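Local coordinates for putative large adhesion protein (Lap) involved in biofilm formation (Marinobacter hydrocarbonoclasticus ATCC 49840, PDB 6M8M) that binds sugars such as glucose through a calcium-containing PA14 domain, and probably serves a large RTX adhesin in attachment and biofilm formation, at residues Y42-Q47 / E109-A114; S55-V60 / E176-D181. One frame throughout, in Å; residues are numbered along the deposited sequence.

Interactions 1 and 2 meet in one antiparallel sheet, where strands 113-122 and 174-181 are neighbours. Ala114 O lies 2.9 Å from Asp181 N, a probable hydrogen bond that joins them directly. Strand 38-45 and helix 57-66 follow each other in the chain, and each supplies one side of a contact. Interaction 1 is partly buried and sits toward the surface. It is largely polar: backbone bonds, serine hydroxyls, water and calcium hold it. Interaction 2 lies deeper and is a helix-on-sheet contact made by valines and a tryptophan, with no hydrogen bond across it. Residues of both segment pairs bind calcium, but only in interaction 1 do both segments bind the same ion.

Interaction 1 (Y42-Q47 / E109-A114); sequences YYAYAQ and ENSSDA. With CA (calcium ion), chain D; CA (calcium ion), chain C.
Tyr45 and Asp113 lie side by side on one face of the sheet and point the same way. Ring and carboxylate planes are turned 56° apart, and Tyr45 CD1 comes within 3.8 Å of Asp113 CB. Their backbones form an antiparallel hydrogen-bonded pair. Asp113 N gives to Tyr45 O at 3.0 Å, nearly along the C=O axis. Tyr45 N returns a bond to Asp113 O from above the carbonyl plane. Ser111 OG gives a second bond to Asp113 O at 2.7 Å.

Gln47 meets Asp113 at calcium, where the antiparallel strand pair of this PA14 fragment runs into loop. The two side chains cross obliquely, with amide and carboxylate planes 61° apart. Gln47 OE1 binds the ion at 2.3 Å, and both Asp113 oxygens bind it. Asn53, Gln182 O and a water complete the site. The Gln47 chain is extended, CG anti to the backbone N (chi1 -178°), and this carries the amide out to the metal. Ser112 OG links the pieces: it accepts from Gln47 N at 2.9 Å and donates to Asp113 OD1 on the anti side of the carboxylate, which should limit the rotation of that group.

Ala44 and Ala114 face the other side. Ala44 CB rests on Glu109 CG at 3.6 Å, while Tyr42 OH touches Ala114 CB. A water in the plane of the Tyr42 ring joins its OH to Ser111 OG and Glu109 O. Asn110 OD1 binds a second calcium, shared with Asp107 and Pro108.

Strand 38-45 runs between strands 71-75 and 113-122, and helix 57-66 packs against Tyr43 and Tyr45.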
loop_
_atom_site.group_PDB
_atom_site.type_symbol
_atom_site.label_atom_id
_atom_site.label_comp_id
_atom_site.label_asym_id
_atom_site.label_seq_id
_atom_site.Cartn_x
_atom_site.Cartn_y
_atom_site.Cartn_z
ATOM N N TYR A 42 7.889 -2.353 4.850
ATOM C CA TYR A 42 8.562 -1.210 4.238
ATOM C C TYR A 42 9.910 -1.676 3.707
ATOM O O TYR A 42 10.666 -2.336 4.436
ATOM C CB TYR A 42 8.773 -0.099 5.268
ATOM C CG TYR A 42 9.507 1.100 4.730
ATOM C CD1 TYR A 42 10.895 1.175 4.765
ATOM C CD2 TYR A 42 8.814 2.160 4.162
ATOM C CE1 TYR A 42 11.564 2.281 4.255
ATOM C CE2 TYR A 42 9.465 3.266 3.674
ATOM C CZ TYR A 42 10.835 3.316 3.707
ATOM O OH TYR A 42 11.446 4.441 3.223
ATOM N N TYR A 43 10.224 -1.305 2.468
ATOM C CA TYR A 43 11.484 -1.637 1.816
ATOM C C TYR A 43 12.162 -0.356 1.355
ATOM O O TYR A 43 11.587 0.428 0.592
ATOM C CB TYR A 43 11.250 -2.516 0.587
ATOM C CG TYR A 43 10.609 -3.837 0.881
ATOM C CD1 TYR A 43 9.253 -3.939 1.110
ATOM C CD2 TYR A 43 11.364 -4.994 0.941
ATOM C CE1 TYR A 43 8.670 -5.173 1.402
ATOM C CE2 TYR A 43 10.807 -6.199 1.226
ATOM C CZ TYR A 43 9.471 -6.291 1.461
ATOM O OH TYR A 43 8.977 -7.549 1.753
ATOM N N ALA A 44 13.401 -0.171 1.790
ATOM C CA ALA A 44 14.270 0.878 1.285
ATOM C C ALA A 44 14.874 0.405 -0.027
ATOM O O ALA A 44 15.350 -0.729 -0.120
ATOM C CB ALA A 44 15.388 1.122 2.290
ATOM N N TYR A 45 14.811 1.232 -1.055
ATOM C CA TYR A 45 15.389 0.903 -2.353
ATOM C C TYR A 45 16.337 2.026 -2.738
ATOM O O TYR A 45 15.950 3.195 -2.735
ATOM C CB TYR A 45 14.284 0.742 -3.385
ATOM C CG TYR A 45 14.754 0.426 -4.795
ATOM C CD1 TYR A 45 15.201 1.431 -5.637
ATOM C CD2 TYR A 45 14.713 -0.862 -5.296
ATOM C CE1 TYR A 45 15.605 1.158 -6.939
ATOM C CE2 TYR A 45 15.114 -1.139 -6.596
ATOM C CZ TYR A 45 15.544 -0.123 -7.409
ATOM O OH TYR A 45 15.908 -0.411 -8.715
ATOM N N ALA A 46 17.579 1.665 -3.046
ATOM C CA ALA A 46 18.635 2.621 -3.369
ATOM C C ALA A 46 18.844 2.632 -4.874
ATOM O O ALA A 46 19.440 1.708 -5.435
ATOM C CB ALA A 46 19.928 2.235 -2.652
ATOM N N GLN A 47 18.367 3.681 -5.536
ATOM C CA GLN A 47 18.584 3.801 -6.969
ATOM C C GLN A 47 20.079 3.907 -7.223
ATOM O O GLN A 47 20.771 4.709 -6.595
ATOM C CB GLN A 47 17.862 5.039 -7.496
ATOM C CG GLN A 47 17.980 5.217 -8.999
ATOM C CD GLN A 47 17.011 6.242 -9.527
ATOM O OE1 GLN A 47 15.911 6.405 -8.982
ATOM N NE2 GLN A 47 17.370 6.905 -10.616
ATOM N N GLU A 109 16.550 2.143 7.263
ATOM C CA GLU A 109 17.560 2.972 6.622
ATOM C C GLU A 109 16.914 3.907 5.611
ATOM O O GLU A 109 15.862 3.604 5.038
ATOM C CB GLU A 109 18.598 2.084 5.936
ATOM C CG GLU A 109 18.061 1.333 4.742
ATOM C CD GLU A 109 18.937 0.156 4.339
ATOM O OE1 GLU A 109 18.902 -0.886 5.032
ATOM O OE2 GLU A 109 19.661 0.269 3.333
ATOM N N ASN A 110 17.537 5.060 5.423
ATOM C CA ASN A 110 17.074 6.032 4.445
ATOM C C ASN A 110 17.536 5.652 3.037
ATOM O O ASN A 110 18.552 4.977 2.852
ATOM C CB ASN A 110 17.627 7.407 4.792
ATOM C CG ASN A 110 17.213 7.865 6.178
ATOM O OD1 ASN A 110 16.164 7.473 6.689
ATOM N ND2 ASN A 110 18.040 8.681 6.800
ATOM N N SER A 111 16.777 6.089 2.031
ATOM C CA SER A 111 17.092 5.738 0.658
ATOM C C SER A 111 16.390 6.683 -0.302
ATOM O O SER A 111 15.518 7.463 0.080
ATOM C CB SER A 111 16.687 4.297 0.355
ATOM O OG SER A 111 15.286 4.114 0.538
ATOM N N SER A 112 16.763 6.571 -1.577
ATOM C CA SER A 112 16.192 7.420 -2.617
ATOM C C SER A 112 14.737 7.078 -2.895
ATOM O O SER A 112 13.926 7.975 -3.167
ATOM C CB SER A 112 17.019 7.277 -3.897
ATOM O OG SER A 112 17.016 5.944 -4.376
ATOM N N ASP A 113 14.403 5.791 -2.905
ATOM C CA ASP A 113 13.105 5.274 -3.300
ATOM C C ASP A 113 12.579 4.409 -2.159
ATOM O O ASP A 113 13.331 3.956 -1.295
ATOM C CB ASP A 113 13.205 4.423 -4.571
ATOM C CG ASP A 113 13.663 5.206 -5.815
ATOM O OD1 ASP A 113 14.691 5.928 -5.762
ATOM O OD2 ASP A 113 13.000 5.096 -6.869
ATOM N N ALA A 114 11.288 4.098 -2.183
ATOM C CA ALA A 114 10.712 3.320 -1.094
ATOM C C ALA A 114 9.509 2.542 -1.589
ATOM O O ALA A 114 8.787 2.982 -2.481
ATOM C CB ALA A 114 10.306 4.231 0.057
HETATM CA CA CA D . 14.114 7.153 -7.780
HETATM CA CA CA C . 14.980 6.212 8.290
HETATM O O HOH W 1 14.094 4.257 3.008
HETATM O O HOH W 2 13.840 5.407 6.286
HETATM O O HOH W 3 15.199 8.205 9.740
HETATM O O HOH W 4 12.863 7.335 8.154
HETATM O O HOH W 5 17.195 5.960 9.167
HETATM O O HOH W 6 13.771 9.110 -9.236
#

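Interaction 2 (S55-V60 / E176-D181); sequences SNVAQV and EIVYWD. With CA (calcium ion), chain E.
Gln59 OE1 takes the backbone N-H of both Ser55 and Asn56, the two residues whose peptide link rests against Trp180. Ser55 N to Gln59 OE1 is 2.8 Å, and the bond from Asn56 N is weak. In return, Gln59 N donates to Asn56 OD1 at 2.9 Å, from above the plane of the amide. This is a capping box, with Asn56 as N-cap of helix 57-66. It fixes the turn that lies on the indole. Ser55 C comes to 3.5 Å from Trp180 CZ2, while Val57 N lies 3.7 Å from Trp180 CH2.

Two valines of the first helical turn extend the cover. Val60 CG2 stands over one face of the indole, offset toward the rim, and reaches Trp180 CE3 at 3.6 Å. This methyl lies beside the backbone N of Val60, while CG1, anti to that N (chi1 164°), is turned to Val178. Asn56 O sits over the same face, again toward the rim. Val57 crosses the indole at about a right angle, with CG2 3.8 Å from Trp180 CZ3. Val57 CG1 reaches Val178 CG2 more loosely, at 4.4 Å.

Trp180 and Val178 alternate with Tyr179 and Asp181 along the strand, so one side meets the helix. On the other, Asp181 OD1 binds calcium with Asp136, Asp137, Gly183 and Ala185; these four also line the glucose pocket. Trp180 NE1 is hydrogen-bonded to Asn154 OD1.

The chemistry is split. Dispersion contacts join helix to strand, while the Asn56-Gln59 box pairs some polar groups at the helix start. Val57 N and Gln59 NE2 bond to Asn152 OD1 and Asn53 O. The apolar contact lies on one side of the strand, and the calcium ligand Asp181, next after Trp180, points to the other.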
loop_
_atom_site.group_PDB
_atom_site.type_symbol
_atom_site.label_atom_id
_atom_site.label_comp_id
_atom_site.label_asym_id
_atom_site.label_seq_id
_atom_site.Cartn_x
_atom_site.Cartn_y
_atom_site.Cartn_z
ATOM N N SER A 55 9.598 2.303 -11.233
ATOM C CA SER A 55 8.617 2.845 -12.165
ATOM C C SER A 55 7.504 1.889 -12.563
ATOM O O SER A 55 6.611 2.324 -13.293
ATOM C CB SER A 55 9.300 3.351 -13.429
ATOM O OG SER A 55 9.814 2.250 -14.142
ATOM N N ASN A 56 7.500 0.627 -12.138
ATOM C CA ASN A 56 6.407 -0.257 -12.519
ATOM C C ASN A 56 6.226 -1.361 -11.492
ATOM O O ASN A 56 7.119 -1.666 -10.695
ATOM C CB ASN A 56 6.544 -0.813 -13.946
ATOM C CG ASN A 56 7.749 -1.687 -14.119
ATOM O OD1 ASN A 56 7.764 -2.844 -13.711
ATOM N ND2 ASN A 56 8.775 -1.151 -14.776
ATOM N N VAL A 57 5.034 -1.948 -11.529
ATOM C CA VAL A 57 4.620 -2.929 -10.534
ATOM C C VAL A 57 5.499 -4.173 -10.577
ATOM O O VAL A 57 5.890 -4.702 -9.528
ATOM C CB VAL A 57 3.137 -3.298 -10.727
ATOM C CG1 VAL A 57 2.754 -4.483 -9.839
ATOM C CG2 VAL A 57 2.226 -2.113 -10.443
ATOM N N ALA A 58 5.785 -4.691 -11.777
ATOM C CA ALA A 58 6.561 -5.926 -11.844
ATOM C C ALA A 58 7.942 -5.736 -11.231
ATOM O O ALA A 58 8.451 -6.619 -10.534
ATOM C CB ALA A 58 6.678 -6.402 -13.293
ATOM N N GLN A 59 8.559 -4.591 -11.486
ATOM C CA GLN A 59 9.866 -4.284 -10.916
ATOM C C GLN A 59 9.802 -4.213 -9.396
ATOM O O GLN A 59 10.674 -4.742 -8.689
ATOM C CB GLN A 59 10.322 -2.948 -11.499
ATOM C CG GLN A 59 11.574 -2.362 -10.930
ATOM C CD GLN A 59 11.755 -0.910 -11.322
ATOM O OE1 GLN A 59 10.797 -0.226 -11.694
ATOM N NE2 GLN A 59 12.975 -0.428 -11.240
ATOM N N VAL A 60 8.772 -3.549 -8.873
ATOM C CA VAL A 60 8.594 -3.428 -7.429
ATOM C C VAL A 60 8.358 -4.797 -6.804
ATOM O O VAL A 60 8.949 -5.140 -5.774
ATOM C CB VAL A 60 7.463 -2.424 -7.143
ATOM C CG1 VAL A 60 6.958 -2.521 -5.716
ATOM C CG2 VAL A 60 7.936 -1.010 -7.459
ATOM N N GLU A 176 -3.758 -7.851 -1.212
ATOM C CA GLU A 176 -2.339 -7.531 -1.277
ATOM C C GLU A 176 -2.190 -6.217 -2.008
ATOM O O GLU A 176 -2.686 -6.070 -3.132
ATOM C CB GLU A 176 -1.538 -8.612 -1.988
ATOM C CG GLU A 176 -0.071 -8.238 -2.151
ATOM C CD GLU A 176 0.803 -9.385 -2.614
ATOM O OE1 GLU A 176 0.569 -10.532 -2.177
ATOM O OE2 GLU A 176 1.737 -9.129 -3.409
ATOM N N ILE A 177 -1.524 -5.267 -1.370
ATOM C CA ILE A 177 -1.283 -3.939 -1.919
ATOM C C ILE A 177 0.212 -3.734 -1.996
ATOM O O ILE A 177 0.917 -3.959 -1.002
ATOM C CB ILE A 177 -1.907 -2.861 -1.019
ATOM C CG1 ILE A 177 -3.418 -3.072 -0.917
ATOM C CG2 ILE A 177 -1.563 -1.464 -1.510
ATOM C CD1 ILE A 177 -4.022 -2.489 0.316
ATOM N N VAL A 178 0.694 -3.288 -3.148
ATOM C CA VAL A 178 2.061 -2.788 -3.249
ATOM C C VAL A 178 1.983 -1.343 -3.722
ATOM O O VAL A 178 1.095 -0.976 -4.503
ATOM C CB VAL A 178 2.978 -3.641 -4.145
ATOM C CG1 VAL A 178 3.066 -5.071 -3.623
ATOM C CG2 VAL A 178 2.530 -3.599 -5.579
ATOM N N TYR A 179 2.915 -0.530 -3.252
ATOM C CA TYR A 179 2.931 0.913 -3.469
ATOM C C TYR A 179 4.392 1.332 -3.488
ATOM O O TYR A 179 5.216 0.739 -2.776
ATOM C CB TYR A 179 2.149 1.662 -2.340
ATOM C CG TYR A 179 2.610 3.081 -2.178
ATOM C CD1 TYR A 179 2.126 4.096 -2.985
ATOM C CD2 TYR A 179 3.610 3.389 -1.273
ATOM C CE1 TYR A 179 2.609 5.390 -2.879
ATOM C CE2 TYR A 179 4.105 4.665 -1.163
ATOM C CZ TYR A 179 3.615 5.660 -1.975
ATOM O OH TYR A 179 4.165 6.901 -1.856
ATOM N N TRP A 180 4.721 2.361 -4.269
ATOM C CA TRP A 180 6.076 2.894 -4.210
ATOM C C TRP A 180 6.119 4.397 -4.381
ATOM O O TRP A 180 5.214 5.025 -4.949
ATOM C CB TRP A 180 6.983 2.237 -5.249
ATOM C CG TRP A 180 6.729 2.632 -6.672
ATOM C CD1 TRP A 180 7.338 3.623 -7.361
ATOM C CD2 TRP A 180 5.822 2.009 -7.586
ATOM N NE1 TRP A 180 6.869 3.670 -8.646
ATOM C CE2 TRP A 180 5.937 2.687 -8.812
ATOM C CE3 TRP A 180 4.915 0.945 -7.483
ATOM C CZ2 TRP A 180 5.200 2.326 -9.942
ATOM C CZ3 TRP A 180 4.184 0.586 -8.604
ATOM C CH2 TRP A 180 4.331 1.277 -9.817
ATOM N N ASP A 181 7.224 4.945 -3.879
ATOM C CA ASP A 181 7.657 6.300 -4.161
ATOM C C ASP A 181 8.982 6.235 -4.912
ATOM O O ASP A 181 9.959 5.667 -4.406
ATOM C CB ASP A 181 7.842 7.113 -2.875
ATOM C CG ASP A 181 8.404 8.484 -3.162
ATOM O OD1 ASP A 181 7.976 9.066 -4.173
ATOM O OD2 ASP A 181 9.282 8.959 -2.406
HETATM CA CA CA E . 6.963 10.527 -5.647
#